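PDB 7AS6: synaptotagmin-1 from Arabidopsis thaliana, which binds lipids and calcium, this chain being its first C2 domain (C2A), and helps maintain plasma membrane integrity during freezing and osmotic stress. Local coordinates for residues A[34-37]-A[38-42]; A[95-98]-A[99-102]. All blocks are in the same frame, centred on the assembly; numbering follows the deposited sequence.

Contact 1 (A[34-37]-A[38-42]); sequences KIKL and SEDKI
K36, the penultimate residue of strand 31-37, curls its side chain back over D40 and I42, where this strand of the C2 sandwich runs out, away from the metal site, into the loop to strand 45-46. Its ammonium makes the polar contact: K36 NZ donates to L37 O at 3.0 Å, well off the C=O direction (117°) but only slightly tilted from the carbonyl plane. CG stands anti to the backbone N (chi1 -172°), and bends at each later torsion turn the chain back to this carbonyl.

Its other contacts are electrostatic or van der Waals. K36 CE lies 3.1 Å from I42 O and 3.6 Å from D40 O, while K36 NZ stops 4.4 Å from D40 OD2, beyond a salt bridge. D40 CB is 3.3 Å from L37 O, and D40 OD2 meets L37 CD2 at 4.1 Å where the two side chains cross at a slant. S38 OG takes its hydrogen bond from V73 N of the adjacent strand.

L37 O alone of the nearby carbonyls is bonded to the ammonium, those of D40 and I42 merely lying near, and D40 OD1 has a long, weak ion pair with R67; the setting probably favours protonated lysine.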
ATOM      1  N   LYS A  34      -1.896  -3.787  -3.739  1.00 42.82           N
ATOM      2  CA  LYS A  34      -1.974  -2.792  -4.810  1.00 43.98           C
ATOM      3  C   LYS A  34      -1.856  -1.390  -4.214  1.00 43.92           C
ATOM      4  O   LYS A  34      -2.439  -1.092  -3.164  1.00 46.19           O
ATOM      5  CB  LYS A  34      -3.277  -2.916  -5.623  1.00 43.92           C
ATOM      6  CG  LYS A  34      -3.365  -4.192  -6.470  1.00 49.50           C
ATOM      7  CD  LYS A  34      -4.592  -4.184  -7.405  1.00 57.39           C
ATOM      8  CE  LYS A  34      -4.744  -5.518  -8.163  1.00 58.78           C
ATOM      9  NZ  LYS A  34      -6.011  -5.626  -8.967  1.00 64.77           N
ATOM     10  N   ILE A  35      -1.077  -0.530  -4.865  1.00 44.76           N
ATOM     11  CA  ILE A  35      -0.874   0.843  -4.392  1.00 47.36           C
ATOM     12  C   ILE A  35      -1.246   1.776  -5.526  1.00 45.30           C
ATOM     13  O   ILE A  35      -0.748   1.627  -6.650  1.00 48.78           O
ATOM     14  CB  ILE A  35       0.566   1.117  -3.929  1.00 44.33           C
ATOM     15  CG1 ILE A  35       1.003   0.166  -2.818  1.00 46.60           C
ATOM     16  CG2 ILE A  35       0.704   2.570  -3.463  1.00 45.93           C
ATOM     17  CD1 ILE A  35       1.739  -1.065  -3.330  1.00 48.61           C
ATOM     18  N   LYS A  36      -2.135   2.715  -5.243  1.00 46.51           N
ATOM     19  CA  LYS A  36      -2.556   3.712  -6.213  1.00 53.87           C
ATOM     20  C   LYS A  36      -2.376   5.093  -5.599  1.00 54.09           C
ATOM     21  O   LYS A  36      -2.527   5.271  -4.389  1.00 54.99           O
ATOM     22  CB  LYS A  36      -4.021   3.491  -6.621  1.00 55.34           C
ATOM     23  CG  LYS A  36      -4.507   4.354  -7.773  1.00 64.71           C
ATOM     24  CD  LYS A  36      -3.718   4.085  -9.054  1.00 71.93           C
ATOM     25  CE  LYS A  36      -3.340   5.401  -9.760  1.00 81.13           C
ATOM     26  NZ  LYS A  36      -1.993   5.949  -9.346  1.00 78.33           N
ATOM     27  N   LEU A  37      -2.051   6.074  -6.428  1.00 60.26           N
ATOM     28  CA  LEU A  37      -1.974   7.459  -5.985  1.00 63.99           C
ATOM     29  C   LEU A  37      -3.114   8.240  -6.624  1.00 66.68           C
ATOM     30  O   LEU A  37      -3.285   8.203  -7.847  1.00 71.42           O
ATOM     31  CB  LEU A  37      -0.624   8.078  -6.341  1.00 62.19           C
ATOM     32  CG  LEU A  37      -0.429   9.526  -5.884  1.00 62.44           C
ATOM     33  CD1 LEU A  37      -0.365   9.637  -4.367  1.00 55.00           C
ATOM     34  CD2 LEU A  37       0.814  10.093  -6.526  1.00 65.19           C
ATOM     35  N   SER A  38      -3.894   8.930  -5.796  1.00 64.57           N
ATOM     36  CA  SER A  38      -5.060   9.641  -6.294  1.00 73.29           C
ATOM     37  C   SER A  38      -4.643  10.734  -7.267  1.00 80.49           C
ATOM     38  O   SER A  38      -3.512  11.229  -7.241  1.00 78.45           O
ATOM     39  CB  SER A  38      -5.855  10.258  -5.144  1.00 73.26           C
ATOM     40  OG  SER A  38      -5.083  11.221  -4.442  1.00 73.11           O
ATOM     41  N   GLU A  39      -5.579  11.117  -8.131  1.00 83.85           N
ATOM     42  CA  GLU A  39      -5.329  12.172  -9.101  1.00 88.74           C
ATOM     43  C   GLU A  39      -4.087  11.839  -9.933  1.00 94.04           C
ATOM     44  O   GLU A  39      -3.147  12.627 -10.034  1.00 94.70           O
ATOM     45  CB  GLU A  39      -5.197  13.532  -8.396  1.00 89.68           C
ATOM     46  CG  GLU A  39      -6.516  14.070  -7.791  1.00 95.72           C
ATOM     47  CD  GLU A  39      -6.573  14.062  -6.249  1.00101.43           C
ATOM     48  OE1 GLU A  39      -5.690  14.660  -5.593  1.00103.26           O
ATOM     49  OE2 GLU A  39      -7.526  13.471  -5.686  1.00103.45           O
ATOM     50  N   ASP A  40      -4.074  10.628 -10.491  1.00 99.75           N
ATOM     51  CA  ASP A  40      -2.963  10.138 -11.301  1.00108.52           C
ATOM     52  C   ASP A  40      -3.488   9.046 -12.224  1.00107.47           C
ATOM     53  O   ASP A  40      -4.314   8.224 -11.812  1.00107.69           O
ATOM     54  CB  ASP A  40      -1.815   9.600 -10.428  1.00115.43           C
ATOM     55  CG  ASP A  40      -0.463   9.602 -11.150  1.00119.71           C
ATOM     56  OD1 ASP A  40      -0.427   9.932 -12.358  1.00120.96           O
ATOM     57  OD2 ASP A  40       0.564   9.279 -10.507  1.00119.38           O
ATOM     58  N   LYS A  41      -3.018   9.053 -13.474  1.00106.81           N
ATOM     59  CA  LYS A  41      -3.459   8.077 -14.461  1.00108.29           C
ATOM     60  C   LYS A  41      -2.500   6.906 -14.616  1.00103.60           C
ATOM     61  O   LYS A  41      -2.828   5.958 -15.341  1.00102.95           O
ATOM     62  CB  LYS A  41      -3.673   8.745 -15.828  1.00110.63           C
ATOM     63  CG  LYS A  41      -5.105   9.195 -16.073  1.00109.43           C
ATOM     64  CD  LYS A  41      -6.059   8.014 -16.074  1.00109.08           C
ATOM     65  CE  LYS A  41      -7.499   8.475 -15.928  1.00112.66           C
ATOM     66  NZ  LYS A  41      -7.964   9.307 -17.076  1.00113.30           N
ATOM     67  N   ILE A  42      -1.338   6.951 -13.966  1.00100.18           N
ATOM     68  CA  ILE A  42      -0.429   5.807 -13.893  1.00 93.69           C
ATOM     69  C   ILE A  42      -1.231   4.608 -13.403  1.00 88.98           C
ATOM     70  O   ILE A  42      -2.006   4.735 -12.443  1.00 89.59           O
ATOM     71  CB  ILE A  42       0.773   6.094 -12.973  1.00 91.91           C
ATOM     72  CG1 ILE A  42       1.776   7.019 -13.661  1.00 97.71           C
ATOM     73  CG2 ILE A  42       1.499   4.815 -12.604  1.00 85.84           C
ATOM     74  CD1 ILE A  42       2.690   6.304 -14.646  1.00 91.11           C
TER

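Contact 2 (A[95-98]-A[99-102]); sequences LALK and EMVP
M100 lays its side chain against L97, three residues earlier, where the chain leaves strand 88-96 through a short 3-10 segment. The apolar contact is made by the thioether end: M100 CE sits 3.7 Å from L97 CB, and M100 SD follows at 4.0 Å from the same carbon. The two side chains meet at a slant, with L97 CD2 farther along the methionine at 4.1 Å from M100 SD. From CB to CE the methionine lies along L97 O, with M100 CG nearest at 3.1 Å from that oxygen; a bend at the last torsion (chi3 -56°) folds the methyl back to within 3.3 Å of L97 O.

That carbonyl holds the backbone of the turn. M100 N donates to L97 O at 2.8 Å with a fairly straight N-H...O angle of 161°, although the donor stands above the carbonyl plane, 53° out of it. One residue back, E99 N makes a weak bond of 3.3 Å to A96 O. These two consecutive i to i+3 bonds are the signature of a 3-10 turn. E99 rests its CB near A96 O at 3.6 Å.

Farther out, E99 O accepts a hydrogen bond from K106 NZ, and the backbone of L97 is bonded to that of Q72. L97 packs on L74 of strand 73-80, M100 on L136 and Y138 of strand 131-140, and L95 on F108 of strand 106-111. The turn lies at one end of the beta sandwich, where the chain passes from the edge strand 88-96 of one sheet to strand 106-111 of the other.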
ATOM      1  N   LEU A  95      -3.807   6.930   2.755  1.00 58.06           N
ATOM      2  CA  LEU A  95      -2.729   7.641   3.443  1.00 58.11           C
ATOM      3  C   LEU A  95      -2.410   8.906   2.662  1.00 59.84           C
ATOM      4  O   LEU A  95      -1.859   8.833   1.560  1.00 58.87           O
ATOM      5  CB  LEU A  95      -1.484   6.773   3.595  1.00 55.55           C
ATOM      6  CG  LEU A  95      -0.270   7.498   4.180  1.00 57.87           C
ATOM      7  CD1 LEU A  95      -0.619   8.125   5.514  1.00 60.08           C
ATOM      8  CD2 LEU A  95       0.928   6.564   4.334  1.00 55.81           C
ATOM      9  N   ALA A  96      -2.746  10.057   3.243  1.00 58.38           N
ATOM     10  CA  ALA A  96      -2.567  11.326   2.557  1.00 59.98           C
ATOM     11  C   ALA A  96      -1.094  11.678   2.497  1.00 59.48           C
ATOM     12  O   ALA A  96      -0.341  11.424   3.437  1.00 62.89           O
ATOM     13  CB  ALA A  96      -3.336  12.437   3.267  1.00 59.94           C
ATOM     14  N   LEU A  97      -0.678  12.262   1.376  1.00 58.66           N
ATOM     15  CA  LEU A  97       0.703  12.694   1.264  1.00 62.78           C
ATOM     16  C   LEU A  97       1.001  13.909   2.140  1.00 64.71           C
ATOM     17  O   LEU A  97       2.170  14.167   2.425  1.00 62.43           O
ATOM     18  CB  LEU A  97       1.046  12.987  -0.197  1.00 62.33           C
ATOM     19  CG  LEU A  97       0.971  11.799  -1.160  1.00 61.00           C
ATOM     20  CD1 LEU A  97       1.662  12.135  -2.479  1.00 58.75           C
ATOM     21  CD2 LEU A  97       1.577  10.562  -0.520  1.00 57.62           C
ATOM     22  N   LYS A  98      -0.017  14.640   2.603  1.00 60.95           N
ATOM     23  CA  LYS A  98       0.257  15.760   3.500  1.00 67.06           C
ATOM     24  C   LYS A  98       0.827  15.308   4.839  1.00 67.48           C
ATOM     25  O   LYS A  98       1.166  16.158   5.669  1.00 67.56           O
ATOM     26  CB  LYS A  98      -1.006  16.605   3.721  1.00 67.01           C
ATOM     27  CG  LYS A  98      -2.081  15.973   4.607  1.00 72.04           C
ATOM     28  CD  LYS A  98      -3.373  16.796   4.573  1.00 73.18           C
ATOM     29  CE  LYS A  98      -4.511  16.114   5.315  1.00 73.14           C
ATOM     30  NZ  LYS A  98      -5.853  16.505   4.765  1.00 79.53           N
ATOM     31  N   GLU A  99       0.942  14.002   5.064  1.00 64.53           N
ATOM     32  CA  GLU A  99       1.651  13.452   6.206  1.00 64.45           C
ATOM     33  C   GLU A  99       3.123  13.177   5.915  1.00 65.07           C
ATOM     34  O   GLU A  99       3.862  12.837   6.844  1.00 66.25           O
ATOM     35  CB  GLU A  99       0.971  12.157   6.667  1.00 65.33           C
ATOM     36  CG  GLU A  99      -0.375  12.354   7.359  1.00 68.17           C
ATOM     37  CD  GLU A  99      -0.248  13.108   8.671  1.00 78.66           C
ATOM     38  OE1 GLU A  99      -1.001  14.087   8.870  1.00 86.72           O
ATOM     39  OE2 GLU A  99       0.610  12.733   9.505  1.00 80.13           O
ATOM     40  N   MET A 100       3.557  13.291   4.655  1.00 63.34           N
ATOM     41  CA  MET A 100       4.964  13.133   4.294  1.00 62.80           C
ATOM     42  C   MET A 100       5.832  14.160   5.021  1.00 59.75           C
ATOM     43  O   MET A 100       5.355  15.209   5.459  1.00 60.65           O
ATOM     44  CB  MET A 100       5.185  13.328   2.789  1.00 59.80           C
ATOM     45  CG  MET A 100       4.552  12.311   1.847  1.00 62.70           C
ATOM     46  SD  MET A 100       4.986  12.734   0.131  1.00 63.95           S
ATOM     47  CE  MET A 100       4.397  14.427   0.030  1.00 62.38           C
ATOM     48  N   VAL A 101       7.128  13.853   5.113  1.00 60.96           N
ATOM     49  CA  VAL A 101       8.152  14.780   5.606  1.00 63.71           C
ATOM     50  C   VAL A 101       9.336  14.742   4.643  1.00 63.33           C
ATOM     51  O   VAL A 101       9.867  13.655   4.383  1.00 64.43           O
ATOM     52  CB  VAL A 101       8.607  14.434   7.036  1.00 66.35           C
ATOM     53  CG1 VAL A 101       9.624  15.478   7.540  1.00 68.72           C
ATOM     54  CG2 VAL A 101       7.428  14.354   7.984  1.00 69.87           C
ATOM     55  N   PRO A 102       9.797  15.876   4.097  1.00 62.89           N
ATOM     56  CA  PRO A 102      10.890  15.824   3.110  1.00 63.51           C
ATOM     57  C   PRO A 102      12.172  15.286   3.736  1.00 65.25           C
ATOM     58  O   PRO A 102      12.555  15.695   4.832  1.00 63.67           O
ATOM     59  CB  PRO A 102      11.043  17.285   2.669  1.00 64.84           C
ATOM     60  CG  PRO A 102      10.494  18.089   3.830  1.00 59.05           C
ATOM     61  CD  PRO A 102       9.354  17.254   4.362  1.00 61.43           C
TER

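From the N terminus, contact 1 comes first, shaping the start of the loop that leads from strand 31-37 to the short strand 45-46 of the same sheet. Contact 2 follows in series, neither nested in the first nor crossing it, and opens the connection from strand 88-96 to strand 106-111 in the opposite sheet. Strand 73-80 lies between strands 31-37 and 88-96, yet the two contacts, with centres about 15 Å apart, still meet: L37 CD1 packs on L97 CD1 at 3.7 Å. Both leucines also pack on L74 and on Q72, so the two turns share a packing site at one end of the C2 sandwich, away from the cadmium-binding loops.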